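Diphthine synthase (Entamoeba histolytica, PDB 3I4T) probably transfers methyl groups from S-adenosylmethionine to the modified histidine of elongation factor 2 during diphthamide synthesis. Local coordinates at residues 130-133 against 134-138; 59-63 against 64-68; 100-103 against 104-108. All coordinates share one frame; numbering follows the deposited sequence.

Interaction 1: residues 130-133 against 134-138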
loop_
_atom_site.group_PDB
_atom_site.type_symbol
_atom_site.label_atom_id
_atom_site.label_comp_id
_atom_site.label_asym_id
_atom_site.label_seq_id
_atom_site.Cartn_x
_atom_site.Cartn_y
_atom_site.Cartn_z
ATOM N N HIS A 130 -2.558 10.759 2.327
ATOM C CA HIS A 130 -2.031 9.401 2.222
ATOM C C HIS A 130 -0.581 9.316 2.700
ATOM O O HIS A 130 0.165 10.306 2.627
ATOM C CB HIS A 130 -2.118 8.909 0.767
ATOM C CG HIS A 130 -3.519 8.790 0.245
ATOM N ND1 HIS A 130 -4.129 9.788 -0.488
ATOM C CD2 HIS A 130 -4.441 7.804 0.373
ATOM C CE1 HIS A 130 -5.362 9.421 -0.790
ATOM N NE2 HIS A 130 -5.580 8.226 -0.274
ATOM N N ASN A 131 -0.187 8.121 3.153
ATOM C CA ASN A 131 1.176 7.826 3.588
ATOM C C ASN A 131 1.487 6.323 3.412
ATOM O O ASN A 131 0.684 5.584 2.841
ATOM C CB ASN A 131 1.352 8.253 5.053
ATOM C CG ASN A 131 2.790 8.659 5.394
ATOM O OD1 ASN A 131 3.755 8.077 4.894
ATOM N ND2 ASN A 131 2.926 9.645 6.272
ATOM N N ALA A 132 2.651 5.879 3.890
ATOM C CA ALA A 132 3.051 4.478 3.781
ATOM C C ALA A 132 2.099 3.578 4.562
ATOM O O ALA A 132 1.454 4.003 5.507
ATOM C CB ALA A 132 4.503 4.276 4.230
ATOM N N SER A 133 2.000 2.332 4.133
ATOM C CA SER A 133 1.105 1.367 4.728
ATOM C C SER A 133 1.873 0.071 4.892
ATOM O O SER A 133 2.751 -0.242 4.079
ATOM C CB SER A 133 -0.095 1.151 3.804
ATOM O OG SER A 133 -0.681 -0.125 3.980
ATOM N N ILE A 134 1.516 -0.699 5.916
ATOM C CA ILE A 134 2.127 -2.004 6.143
ATOM C C ILE A 134 1.936 -2.883 4.904
ATOM O O ILE A 134 2.798 -3.692 4.567
ATOM C CB ILE A 134 1.629 -2.681 7.475
ATOM C CG1 ILE A 134 2.535 -3.849 7.863
ATOM C CG2 ILE A 134 0.172 -3.148 7.390
ATOM C CD1 ILE A 134 3.768 -3.415 8.633
ATOM N N MET A 135 0.827 -2.671 4.204
ATOM C CA MET A 135 0.503 -3.441 3.009
ATOM C C MET A 135 1.487 -3.285 1.836
ATOM O O MET A 135 1.750 -4.249 1.128
ATOM C CB MET A 135 -0.915 -3.136 2.570
ATOM C CG MET A 135 -1.777 -4.388 2.463
ATOM S SD MET A 135 -3.411 -4.135 3.198
ATOM C CE MET A 135 -2.964 -3.727 4.895
ATOM N N ASN A 136 2.031 -2.088 1.623
ATOM C CA ASN A 136 3.107 -1.942 0.652
ATOM C C ASN A 136 4.484 -2.220 1.273
ATOM O O ASN A 136 5.333 -2.892 0.666
ATOM C CB ASN A 136 3.050 -0.602 -0.126
ATOM C CG ASN A 136 2.696 0.603 0.749
ATOM O OD1 ASN A 136 1.565 0.728 1.214
ATOM N ND2 ASN A 136 3.658 1.511 0.955
ATOM N N ALA A 137 4.678 -1.750 2.506
ATOM C CA ALA A 137 5.981 -1.826 3.178
ATOM C C ALA A 137 6.586 -3.230 3.298
ATOM O O ALA A 137 7.810 -3.377 3.309
ATOM C CB ALA A 137 5.896 -1.179 4.541
ATOM N N ILE A 138 5.726 -4.248 3.411
ATOM C CA ILE A 138 6.144 -5.655 3.513
ATOM C C ILE A 138 6.878 -6.133 2.245
ATOM O O ILE A 138 7.395 -7.256 2.187
ATOM C CB ILE A 138 4.933 -6.617 3.804
ATOM C CG1 ILE A 138 3.804 -6.349 2.814
ATOM C CG2 ILE A 138 4.464 -6.480 5.246
ATOM C CD1 ILE A 138 2.917 -7.521 2.553
#
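Ser133 is the N-cap of the short helix 134-137: its hydroxyl caps the helix and its carbonyl accepts the first helical bond. With OG nearly anti to its own backbone N (chi1 154°), the side chain folds over the first turn, and OG accepts from Met135 N at 3.0 Å. CB of the same methionine lies 3.3 Å from Ser133 OG, so Met135 flanks the cap as well as donating to it. The Ser133 carbonyl faces into the turn: Ala137 N reaches Ser133 O at 2.9 Å, close to straight (166° at the hydrogen), while Asn136 N adds a weak, bent second bond to the same oxygen. Ala137 CB also rests beside it, 3.3 Å from Ser133 O.

Asn136 curls back toward the cap residue. Its CG takes the crowded position between the backbone N and the carbonyl carbon (chi1 41°), which sets Asn136 OD1 alongside Ser133 CB at 3.1 Å. The other branch of the amide passes Ala132, with Asn136 ND2 4.1 Å from Ala132 CA, on its way to a hydrogen bond with Asp105 of the second subunit.

Behind the cap, the approaching loop is pinned by Asn131. Its OD1 takes Ala132 N at 2.7 Å on a lone pair in the carbonyl plane, and its ND2 donates to the carbonyls of Gly27 and Asp35. Beyond the cap, Ile134, Met135 and Ile138 lean on strand 180-187. The serine N-cap therefore starts a helical turn where the parallel sheet hands over to the mixed sheet, at the junction of the two alpha/beta domains expected of the tetrapyrrole methylase fold.

Interaction 2: residues 59-63 against 64-68; sequences LQCDV and AKLEE
Asp62 and Val63 turn their carbonyls into the opening turn of helix 63-70 and begin its backbone ladder: Leu66 N donates to Asp62 O at 3.0 Å in an almost straight bond (165°), and Glu67 N donates to Val63 O at 2.9 Å.

The side chains gather around these carbonyls. Leu66 CB sits 3.3 Å from Val63 O, and with CG anti to the backbone N (chi1 -176°) the chain continues inward, bringing CD1 up to Cys61 SG at 4.3 Å. That sulfur-to-methyl approach is the apolar meeting of the loop with the helix. Both Cys61 and Leu66 also touch Glu33 of a loop, which borders the same inner side.

Glu67 runs along the flank of the turn. Its CG comes 3.5 Å from Val63 O, and its carboxylate carbon CD lies 4.2 Å from Val63 CG1, an aliphatic branch beside an extended acidic chain. The carboxylate itself is held beyond the turn, by a salt bridge to Lys73 and a hydrogen bond from Val74 N, so it ties the first turn to the chain that follows the helix.

On the outer side, Asp62 occupies the N-cap position, yet its carboxylate makes no capping bond. Lys65 keeps its CB 3.5 Å from Asp62 O but directs its amine elsewhere, leaving NZ 6.9 Å from Asp62 OD2. Before the cap, Gln60 centres an inverse gamma turn and is joined through its backbone to Tyr31.

The chemistry implies a helix start secured by main-chain bonds and one buried leucine; the Asp62 carboxylate, without a capping bond, might still interact favourably at longer range with the helix dipole and with Lys65.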
loop_
_atom_site.group_PDB
_atom_site.type_symbol
_atom_site.label_atom_id
_atom_site.label_comp_id
_atom_site.label_asym_id
_atom_site.label_seq_id
_atom_site.Cartn_x
_atom_site.Cartn_y
_atom_site.Cartn_z
ATOM N N LEU A 59 3.937 4.305 17.574
ATOM C CA LEU A 59 4.994 5.075 16.922
ATOM C C LEU A 59 6.182 5.354 17.860
ATOM O O LEU A 59 6.016 5.530 19.071
ATOM C CB LEU A 59 4.446 6.382 16.346
ATOM C CG LEU A 59 3.660 6.318 15.032
ATOM C CD1 LEU A 59 3.116 7.684 14.657
ATOM C CD2 LEU A 59 4.512 5.777 13.905
ATOM N N GLN A 60 7.376 5.401 17.279
ATOM C CA GLN A 60 8.605 5.531 18.044
ATOM C C GLN A 60 8.998 7.001 18.236
ATOM O O GLN A 60 10.070 7.461 17.812
ATOM C CB GLN A 60 9.713 4.647 17.447
ATOM C CG GLN A 60 9.319 3.149 17.402
ATOM C CD GLN A 60 10.501 2.197 17.212
ATOM O OE1 GLN A 60 11.558 2.364 17.824
ATOM N NE2 GLN A 60 10.314 1.180 16.376
ATOM N N CYS A 61 8.082 7.718 18.886
ATOM C CA CYS A 61 8.249 9.094 19.324
ATOM C C CYS A 61 7.445 9.260 20.606
ATOM O O CYS A 61 6.531 8.475 20.885
ATOM C CB CYS A 61 7.672 10.058 18.289
ATOM S SG CYS A 61 5.851 9.949 18.154
ATOM N N ASP A 62 7.754 10.293 21.377
ATOM C CA ASP A 62 6.914 10.606 22.520
ATOM C C ASP A 62 6.135 11.905 22.321
ATOM O O ASP A 62 6.568 12.822 21.604
ATOM C CB ASP A 62 7.690 10.544 23.843
ATOM C CG ASP A 62 8.258 9.133 24.127
ATOM O OD1 ASP A 62 7.637 8.376 24.918
ATOM O OD2 ASP A 62 9.318 8.778 23.545
ATOM N N VAL A 63 4.965 11.939 22.947
ATOM C CA VAL A 63 3.941 12.935 22.684
ATOM C C VAL A 63 4.417 14.370 22.832
ATOM O O VAL A 63 4.142 15.200 21.964
ATOM C CB VAL A 63 2.688 12.656 23.552
ATOM C CG1 VAL A 63 1.676 13.812 23.489
ATOM C CG2 VAL A 63 2.047 11.331 23.122
ATOM N N ALA A 64 5.134 14.662 23.916
ATOM C CA ALA A 64 5.661 16.010 24.154
ATOM C C ALA A 64 6.591 16.499 23.022
ATOM O O ALA A 64 6.467 17.638 22.563
ATOM C CB ALA A 64 6.349 16.080 25.515
ATOM N N LYS A 65 7.498 15.628 22.570
ATOM C CA LYS A 65 8.412 15.924 21.451
ATOM C C LYS A 65 7.659 16.129 20.137
ATOM O O LYS A 65 8.001 17.005 19.333
ATOM C CB LYS A 65 9.431 14.797 21.275
ATOM C CG LYS A 65 10.514 14.766 22.341
ATOM C CD LYS A 65 11.178 13.389 22.414
ATOM C CE LYS A 65 12.208 13.328 23.533
ATOM N NZ LYS A 65 13.173 14.454 23.423
ATOM N N LEU A 66 6.642 15.294 19.934
ATOM C CA LEU A 66 5.725 15.400 18.814
ATOM C C LEU A 66 5.005 16.749 18.790
ATOM O O LEU A 66 4.858 17.365 17.728
ATOM C CB LEU A 66 4.714 14.257 18.890
ATOM C CG LEU A 66 3.680 14.062 17.790
ATOM C CD1 LEU A 66 4.366 13.661 16.499
ATOM C CD2 LEU A 66 2.702 12.997 18.234
ATOM N N GLU A 67 4.571 17.207 19.962
ATOM C CA GLU A 67 3.827 18.459 20.058
ATOM C C GLU A 67 4.655 19.670 19.644
ATOM O O GLU A 67 4.165 20.528 18.899
ATOM C CB GLU A 67 3.206 18.638 21.444
ATOM C CG GLU A 67 1.889 17.875 21.602
ATOM C CD GLU A 67 1.262 17.992 22.989
ATOM O OE1 GLU A 67 1.984 18.330 23.958
ATOM O OE2 GLU A 67 0.041 17.732 23.114
ATOM N N GLU A 68 5.911 19.730 20.090
ATOM C CA GLU A 68 6.779 20.839 19.701
ATOM C C GLU A 68 7.448 20.625 18.337
ATOM O O GLU A 68 8.078 21.532 17.789
ATOM C CB GLU A 68 7.781 21.214 20.808
ATOM C CG GLU A 68 8.973 20.284 21.002
ATOM C CD GLU A 68 10.090 20.959 21.791
ATOM O OE1 GLU A 68 9.793 21.910 22.555
ATOM O OE2 GLU A 68 11.265 20.542 21.640
#

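Interaction 3: residues 100-103 against 104-108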
loop_
_atom_site.group_PDB
_atom_site.type_symbol
_atom_site.label_atom_id
_atom_site.label_comp_id
_atom_site.label_asym_id
_atom_site.label_seq_id
_atom_site.Cartn_x
_atom_site.Cartn_y
_atom_site.Cartn_z
ATOM N N LEU A 100 -7.401 14.336 12.212
ATOM C CA LEU A 100 -7.269 13.041 12.864
ATOM C C LEU A 100 -6.041 12.329 12.320
ATOM O O LEU A 100 -5.921 12.112 11.123
ATOM C CB LEU A 100 -8.525 12.185 12.670
ATOM C CG LEU A 100 -8.465 10.736 13.186
ATOM C CD1 LEU A 100 -8.130 10.644 14.691
ATOM C CD2 LEU A 100 -9.759 10.003 12.874
ATOM N N LEU A 101 -5.141 11.963 13.217
ATOM C CA LEU A 101 -3.884 11.350 12.839
ATOM C C LEU A 101 -3.901 9.847 13.117
ATOM O O LEU A 101 -4.226 9.415 14.224
ATOM C CB LEU A 101 -2.734 12.024 13.588
ATOM C CG LEU A 101 -2.603 13.550 13.552
ATOM C CD1 LEU A 101 -1.284 13.979 14.173
ATOM C CD2 LEU A 101 -2.724 14.074 12.129
ATOM N N VAL A 102 -3.560 9.055 12.105
ATOM C CA VAL A 102 -3.618 7.595 12.209
ATOM C C VAL A 102 -2.283 7.004 11.787
ATOM O O VAL A 102 -1.616 7.564 10.922
ATOM C CB VAL A 102 -4.771 6.987 11.351
ATOM C CG1 VAL A 102 -6.104 7.606 11.711
ATOM C CG2 VAL A 102 -4.517 7.155 9.860
ATOM N N VAL A 103 -1.895 5.895 12.415
ATOM C CA VAL A 103 -0.674 5.158 12.055
ATOM C C VAL A 103 -0.819 4.565 10.661
ATOM O O VAL A 103 -1.843 3.971 10.345
ATOM C CB VAL A 103 -0.382 3.993 13.048
ATOM C CG1 VAL A 103 0.896 3.223 12.653
ATOM C CG2 VAL A 103 -0.238 4.522 14.441
ATOM N N GLY A 104 0.205 4.738 9.833
ATOM C CA GLY A 104 0.202 4.174 8.489
ATOM C C GLY A 104 -0.525 5.004 7.447
ATOM O O GLY A 104 -0.198 6.170 7.220
ATOM N N ASP A 105 -1.490 4.366 6.790
ATOM C CA ASP A 105 -2.320 4.989 5.748
ATOM C C ASP A 105 -3.791 4.884 6.169
ATOM O O ASP A 105 -4.203 3.915 6.805
ATOM C CB ASP A 105 -2.093 4.296 4.396
ATOM C CG ASP A 105 -2.872 4.943 3.249
ATOM O OD1 ASP A 105 -2.804 6.186 3.108
ATOM O OD2 ASP A 105 -3.533 4.196 2.472
ATOM N N VAL A 106 -4.564 5.902 5.826
ATOM C CA VAL A 106 -5.970 5.959 6.183
ATOM C C VAL A 106 -6.733 4.719 5.697
ATOM O O VAL A 106 -7.425 4.050 6.477
ATOM C CB VAL A 106 -6.613 7.209 5.574
ATOM C CG1 VAL A 106 -8.037 7.377 6.081
ATOM C CG2 VAL A 106 -5.768 8.425 5.880
ATOM N N TYR A 107 -6.600 4.448 4.399
ATOM C CA TYR A 107 -7.260 3.326 3.748
ATOM C C TYR A 107 -6.461 2.060 3.973
ATOM O O TYR A 107 -7.046 0.990 4.177
ATOM C CB TYR A 107 -7.407 3.571 2.247
ATOM C CG TYR A 107 -8.232 4.776 1.901
ATOM C CD1 TYR A 107 -9.584 4.834 2.227
ATOM C CD2 TYR A 107 -7.662 5.864 1.246
ATOM C CE1 TYR A 107 -10.349 5.943 1.904
ATOM C CE2 TYR A 107 -8.416 6.980 0.920
ATOM C CZ TYR A 107 -9.760 7.014 1.251
ATOM O OH TYR A 107 -10.522 8.123 0.922
ATOM N N GLY A 108 -5.129 2.194 3.927
ATOM C CA GLY A 108 -4.198 1.097 4.207
ATOM C C GLY A 108 -4.554 0.356 5.489
ATOM O O GLY A 108 -4.486 -0.878 5.541
#
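Asp105 OD2 is gripped by two donors, Gly108 N of its own helix and the amide of Asn136 from the second subunit. The bond from Gly108 N measures 2.9 Å to Asp105 OD2, meets it from above the carboxylate plane, and caps the N-terminus of helix 106-109. OD1 of the same carboxylate accepts from Asn131 N, so three N-H donors hold the group, which should restrain its rotation. With CG anti to the backbone N (chi1 -177°), OD2 comes within bonding distance of Gly108 N.

The turn that leads there is apolar. Val102, at the end of strand 97-102, places CG2 over the start of the helix, 4.1 Å from Val106 CA. The two valines face each other methyl to methyl, with Val102 CG2 4.4 Å from Val106 CG2, a loose van der Waals contact. Val106 continues the cluster onto Ile25 and Val128 of neighbouring strands, while Val102 also touches His112.

Between them the chain reverses at Gly104, where at phi 83° and psi -124° a side chain would collide with the carbonyl oxygen of Val103. Val103 CG1 lies 3.3 Å from Gly104 N and Val103 reaches across to Thr56.

The Gly-Asp pair after the strand recalls a motif that borders the S-adenosylmethionine cleft in relatives of this family. Here the chemistry implies a division of labour: valines join strand to helix by weak packing, whereas the buried carboxylate is satisfied by N-H donors from both subunits.

How the interactions relate
All three interactions mark the start of a helix on or beside the parallel sheet, but they differ in depth. Interactions 1 and 3 are buried, lie about 10 Å apart between centres, touch one another, and both reach the second subunit; His130 packs on Tyr107, and Met135 on Gly108. Interaction 2 lies on the surface, its centre about 21 Å from that of interaction 1, and no other chain of the assembly touches it. It approaches interaction 3 to about 4 Å between nearest atoms without contact. Accordingly, side-chain caps serve the two interior helices, whereas the outer one begins on backbone bonds, and its Glu67, not the N-cap Asp62, pairs with Lys73 outside the two segments.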